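Local structure of Exo-beta-1,4-mannosidase (Rhizomucor miehei, 4LYP) at residues L271-F276 and A326-K331; R278-D281 and Y287-C290. The protein probably removes terminal beta-D-mannose residues from the non-reducing ends of beta-1,4-mannosides as a fungal family 5 glycoside hydrolase, and has transglycosylation activity. All blocks are in the same frame, centred on the assembly; numbering follows the deposited sequence.

How the interactions relate
Interactions 1 and 2 share helix 273-280 and form one continuous patch where outer helices meet the wall of the TIM barrel, their centres about 7 Å apart. The start of the helix meets the end of helix 308-329 in interaction 1, whereas its last turn packs on strand 288-292 in interaction 2. They touch directly: F276 CZ lies 3.5 Å from T288 CB, L329 CD1 lies 3.6 Å from H280 CB, and K331 NZ probably donates a hydrogen bond to H280 O (3.0 Å). In interaction 1 the side chain of A326 is about 11 Å from a bound guanidine. In interaction 2 the side chain of Y287 is about 10 Å from a bound guanidine. Strand 288-292 leads into W293 and N296, which line a guanidine pocket.

Interaction 1: L271-F276 and A326-K331; sequences LDEYDF and AAQLNK
F276 and A326 are the nearest backbone neighbours, their CA atoms 8.6 Å apart, where the first turn of helix 273-280 faces the last turn of helix 308-329. F276 carries the contact. A chi1 of -176° swings its ring away from its own N and across to the other helix; F276 CZ lies 3.7 Å from A326 N and 4.1 Å from A326 CB, while F276 CE1 meets L329 CD1 at 3.9 Å. Both partners approach the ring obliquely. A small alanine suits this place because it lets the ring come close to the helix backbone, and the branched leucine adds a methyl beside it. Nearer the surface, the carboxylate of E273 and the amide of Q328 come together, but the detail of this polar contact is doubtful. Each helix end is also finished locally. D272 is the N-cap, its OD1 accepting from D275 N at 3.0 Å, and D275 in turn pairs with R278 in a salt bridge. N330 ends the other helix in a Schellman motif, with positive phi (53°). The chemistry implies that buried apolar packing around F276 joins the two helices, with a polar pair at the rim, of which Q328 is modelled in two positions.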
loop_
_atom_site.group_PDB
_atom_site.type_symbol
_atom_site.label_atom_id
_atom_site.label_comp_id
_atom_site.label_asym_id
_atom_site.label_seq_id
_atom_site.Cartn_x
_atom_site.Cartn_y
_atom_site.Cartn_z
ATOM N N LEU A 271 14.242 5.149 8.232
ATOM C CA LEU A 271 15.440 5.944 8.600
ATOM C C LEU A 271 15.507 6.110 10.099
ATOM O O LEU A 271 15.626 5.096 10.810
ATOM C CB LEU A 271 15.385 7.287 7.804
ATOM C CG LEU A 271 15.412 7.079 6.275
ATOM C CD1 LEU A 271 15.315 8.434 5.554
ATOM C CD2 LEU A 271 16.647 6.324 5.756
ATOM N N ASP A 272 15.345 7.312 10.605
ATOM C CA ASP A 272 15.481 7.585 12.049
ATOM C C ASP A 272 14.188 8.250 12.562
ATOM O O ASP A 272 13.224 8.476 11.812
ATOM C CB ASP A 272 16.767 8.437 12.288
ATOM C CG ASP A 272 16.740 9.792 11.564
ATOM O OD1 ASP A 272 15.755 10.112 10.815
ATOM O OD2 ASP A 272 17.761 10.513 11.607
ATOM N N GLU A 273 14.250 8.604 13.860
ATOM C CA GLU A 273 13.046 9.233 14.465
ATOM C C GLU A 273 12.782 10.639 13.873
ATOM O O GLU A 273 11.660 11.047 13.760
ATOM C CB GLU A 273 13.189 9.298 15.959
ATOM C CG GLU A 273 11.763 9.423 16.655
ATOM C CD GLU A 273 11.766 9.307 18.201
ATOM O OE1 GLU A 273 12.888 9.290 18.751
ATOM O OE2 GLU A 273 10.647 9.336 18.878
ATOM N N TYR A 274 13.840 11.362 13.454
ATOM C CA TYR A 274 13.665 12.684 12.855
ATOM C C TYR A 274 12.819 12.547 11.587
ATOM O O TYR A 274 11.888 13.301 11.354
ATOM C CB TYR A 274 15.080 13.271 12.468
ATOM C CG TYR A 274 14.985 14.633 11.814
ATOM C CD1 TYR A 274 14.970 15.769 12.622
ATOM C CD2 TYR A 274 14.833 14.781 10.407
ATOM C CE1 TYR A 274 14.830 17.044 12.060
ATOM C CE2 TYR A 274 14.688 16.065 9.862
ATOM C CZ TYR A 274 14.707 17.163 10.703
ATOM O OH TYR A 274 14.594 18.442 10.157
ATOM N N ASP A 275 13.169 11.580 10.731
ATOM C CA ASP A 275 12.413 11.346 9.496
ATOM C C ASP A 275 10.962 10.960 9.850
ATOM O O ASP A 275 10.003 11.409 9.194
ATOM C CB ASP A 275 13.093 10.234 8.715
ATOM C CG ASP A 275 12.306 9.751 7.506
ATOM O OD1 ASP A 275 12.235 10.511 6.503
ATOM O OD2 ASP A 275 11.834 8.600 7.565
ATOM N N PHE A 276 10.812 10.070 10.849
ATOM C CA PHE A 276 9.457 9.679 11.292
ATOM C C PHE A 276 8.629 10.867 11.709
ATOM O O PHE A 276 7.440 10.996 11.314
ATOM C CB PHE A 276 9.626 8.650 12.431
ATOM C CG PHE A 276 8.340 8.064 12.932
ATOM C CD1 PHE A 276 7.633 8.679 13.972
ATOM C CD2 PHE A 276 7.838 6.860 12.372
ATOM C CE1 PHE A 276 6.467 8.078 14.450
ATOM C CE2 PHE A 276 6.682 6.286 12.849
ATOM C CZ PHE A 276 6.018 6.880 13.890
ATOM N N ALA A 326 6.054 5.722 17.437
ATOM C CA ALA A 326 4.620 6.082 17.376
ATOM C C ALA A 326 4.093 6.479 18.766
ATOM O O ALA A 326 3.301 7.418 18.900
ATOM C CB ALA A 326 3.822 4.928 16.807
ATOM N N ALA A 327 4.532 5.741 19.802
ATOM C CA ALA A 327 4.100 6.037 21.159
ATOM C C ALA A 327 4.503 7.457 21.583
ATOM O O ALA A 327 3.775 8.158 22.268
ATOM C CB ALA A 327 4.564 4.972 22.152
ATOM N N GLN A 328 5.679 7.890 21.131
ATOM C CA GLN A 328 6.187 9.233 21.456
ATOM C C GLN A 328 5.225 10.291 20.948
ATOM O O GLN A 328 5.070 11.366 21.573
ATOM C CB GLN A 328 7.619 9.394 20.892
ATOM C CG GLN A 328 8.627 8.620 21.715
ATOM C CD GLN A 328 10.133 8.854 21.525
ATOM O OE1 GLN A 328 10.831 7.893 21.239
ATOM N NE2 GLN A 328 10.652 10.048 21.877
ATOM N N LEU A 329 4.596 10.063 19.781
ATOM C CA LEU A 329 3.631 10.976 19.211
ATOM C C LEU A 329 2.206 10.720 19.682
ATOM O O LEU A 329 1.274 11.424 19.321
ATOM C CB LEU A 329 3.622 10.946 17.683
ATOM C CG LEU A 329 4.927 11.382 17.016
ATOM C CD1 LEU A 329 4.708 11.375 15.488
ATOM C CD2 LEU A 329 5.366 12.794 17.458
ATOM N N ASN A 330 2.038 9.627 20.454
ATOM C CA ASN A 330 0.725 9.175 20.883
ATOM C C ASN A 330 -0.251 8.994 19.701
ATOM O O ASN A 330 -1.387 9.476 19.741
ATOM C CB ASN A 330 0.108 10.145 21.935
ATOM C CG ASN A 330 -1.128 9.563 22.600
ATOM O OD1 ASN A 330 -1.262 8.308 22.841
ATOM N ND2 ASN A 330 -2.030 10.409 22.921
ATOM N N LYS A 331 0.212 8.268 18.692
ATOM C CA LYS A 331 -0.641 7.955 17.539
ATOM C C LYS A 331 -0.504 6.460 17.272
ATOM O O LYS A 331 0.538 5.855 17.523
ATOM C CB LYS A 331 -0.211 8.754 16.313
ATOM C CG LYS A 331 -0.489 10.255 16.469
ATOM C CD LYS A 331 -0.096 11.061 15.269
ATOM C CE LYS A 331 -0.545 12.496 15.459
ATOM N NZ LYS A 331 -0.108 13.424 14.430
#

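Interaction 2: R278-D281 and Y287-C290; sequences RAHD and YTTC
H280, in the last turn of helix 273-280, lays its imidazole against T288 at the start of strand 288-292. Its CB begins the contact, 3.8 Å from T288 CG2. The CB bond points toward the strand and, with CG beside the backbone N (chi1 -63°), the ring lies against T288, H280 CG 3.6 Å from the same methyl. CD2 then meets T288 CA and CB. H280 ND1, 4.0 Å from T288 CB, is hydrogen-bonded to a residue adjoining the segments, and H280 CE1 lies 3.8 Å from T289 O. The ring takes T288 CB over one face in a CH-pi contact, 3.6 Å from the centroid and 11° off the normal, while A279 CB covers the opposite face. Threonine suits this place because its branched CB offers carbon to the ring while OG1 bonds to P332 O. At the tip, NE2 meets a water at 2.7 Å, in the plane of the ring; that water donates to T289 OG1 (2.6 Å), which also bonds to L267 O. Histidine thus joins a sandwiched flat ring to a polar tip satisfied in a buried setting. A helix packed outside a parallel strand is typical of the wall of a TIM barrel.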
loop_
_atom_site.group_PDB
_atom_site.type_symbol
_atom_site.label_atom_id
_atom_site.label_comp_id
_atom_site.label_asym_id
_atom_site.label_seq_id
_atom_site.Cartn_x
_atom_site.Cartn_y
_atom_site.Cartn_z
ATOM N N ARG A 278 9.109 14.054 10.992
ATOM C CA ARG A 278 8.941 14.996 9.874
ATOM C C ARG A 278 7.652 14.644 9.068
ATOM O O ARG A 278 6.944 15.529 8.600
ATOM C CB ARG A 278 10.152 14.891 8.958
ATOM C CG ARG A 278 10.068 15.613 7.661
ATOM C CD ARG A 278 11.401 15.759 6.944
ATOM N NE ARG A 278 11.973 14.429 6.654
ATOM C CZ ARG A 278 13.253 14.172 6.413
ATOM N NH1 ARG A 278 14.145 15.185 6.343
ATOM N NH2 ARG A 278 13.677 12.876 6.232
ATOM N N ALA A 279 7.361 13.341 8.951
ATOM C CA ALA A 279 6.178 12.911 8.230
ATOM C C ALA A 279 4.917 12.920 9.109
ATOM O O ALA A 279 3.831 13.178 8.649
ATOM C CB ALA A 279 6.363 11.462 7.708
ATOM N N HIS A 280 5.092 12.536 10.408
ATOM C CA HIS A 280 3.916 12.178 11.228
ATOM C C HIS A 280 3.507 13.229 12.259
ATOM O O HIS A 280 2.366 13.153 12.723
ATOM C CB HIS A 280 4.177 10.863 11.949
ATOM C CG HIS A 280 4.368 9.710 11.010
ATOM N ND1 HIS A 280 5.485 8.951 10.965
ATOM C CD2 HIS A 280 3.475 9.112 10.141
ATOM C CE1 HIS A 280 5.334 7.975 10.026
ATOM N NE2 HIS A 280 4.119 8.042 9.556
ATOM N N ASP A 281 4.406 14.153 12.648
ATOM C CA ASP A 281 4.055 15.091 13.714
ATOM C C ASP A 281 3.326 16.296 13.116
ATOM O O ASP A 281 3.866 17.403 13.026
ATOM C CB ASP A 281 5.322 15.496 14.486
ATOM C CG ASP A 281 5.020 16.331 15.718
ATOM O OD1 ASP A 281 3.879 16.380 16.134
ATOM O OD2 ASP A 281 5.969 16.910 16.243
ATOM N N TYR A 287 -2.456 8.892 11.940
ATOM C CA TYR A 287 -1.800 7.700 12.391
ATOM C C TYR A 287 -0.505 7.524 11.648
ATOM O O TYR A 287 -0.253 8.300 10.707
ATOM C CB TYR A 287 -2.670 6.409 12.346
ATOM C CG TYR A 287 -2.991 5.977 10.929
ATOM C CD1 TYR A 287 -4.081 6.485 10.224
ATOM C CD2 TYR A 287 -2.221 4.966 10.319
ATOM C CE1 TYR A 287 -4.433 6.008 8.936
ATOM C CE2 TYR A 287 -2.535 4.464 9.050
ATOM C CZ TYR A 287 -3.624 5.000 8.382
ATOM O OH TYR A 287 -3.975 4.535 7.117
ATOM N N THR A 288 0.308 6.563 12.084
ATOM C CA THR A 288 1.670 6.372 11.528
ATOM C C THR A 288 1.772 5.034 10.822
ATOM O O THR A 288 0.994 4.115 11.129
ATOM C CB THR A 288 2.736 6.568 12.600
ATOM O OG1 THR A 288 2.751 5.428 13.489
ATOM C CG2 THR A 288 2.456 7.834 13.444
ATOM N N THR A 289 2.731 4.909 9.927
ATOM C CA THR A 289 2.943 3.680 9.187
ATOM C C THR A 289 4.403 3.367 9.165
ATOM O O THR A 289 5.252 4.223 9.340
ATOM C CB THR A 289 2.403 3.694 7.775
ATOM O OG1 THR A 289 3.113 4.644 6.960
ATOM C CG2 THR A 289 0.937 3.973 7.713
ATOM N N CYS A 290 4.698 2.070 8.868
ATOM C CA CYS A 290 6.023 1.639 8.493
ATOM C C CYS A 290 5.913 0.577 7.429
ATOM O O CYS A 290 4.862 -0.103 7.295
ATOM C CB CYS A 290 6.799 1.184 9.772
ATOM S SG CYS A 290 6.092 -0.201 10.654
HETATM O O HOH W 1 2.876 7.207 7.318
#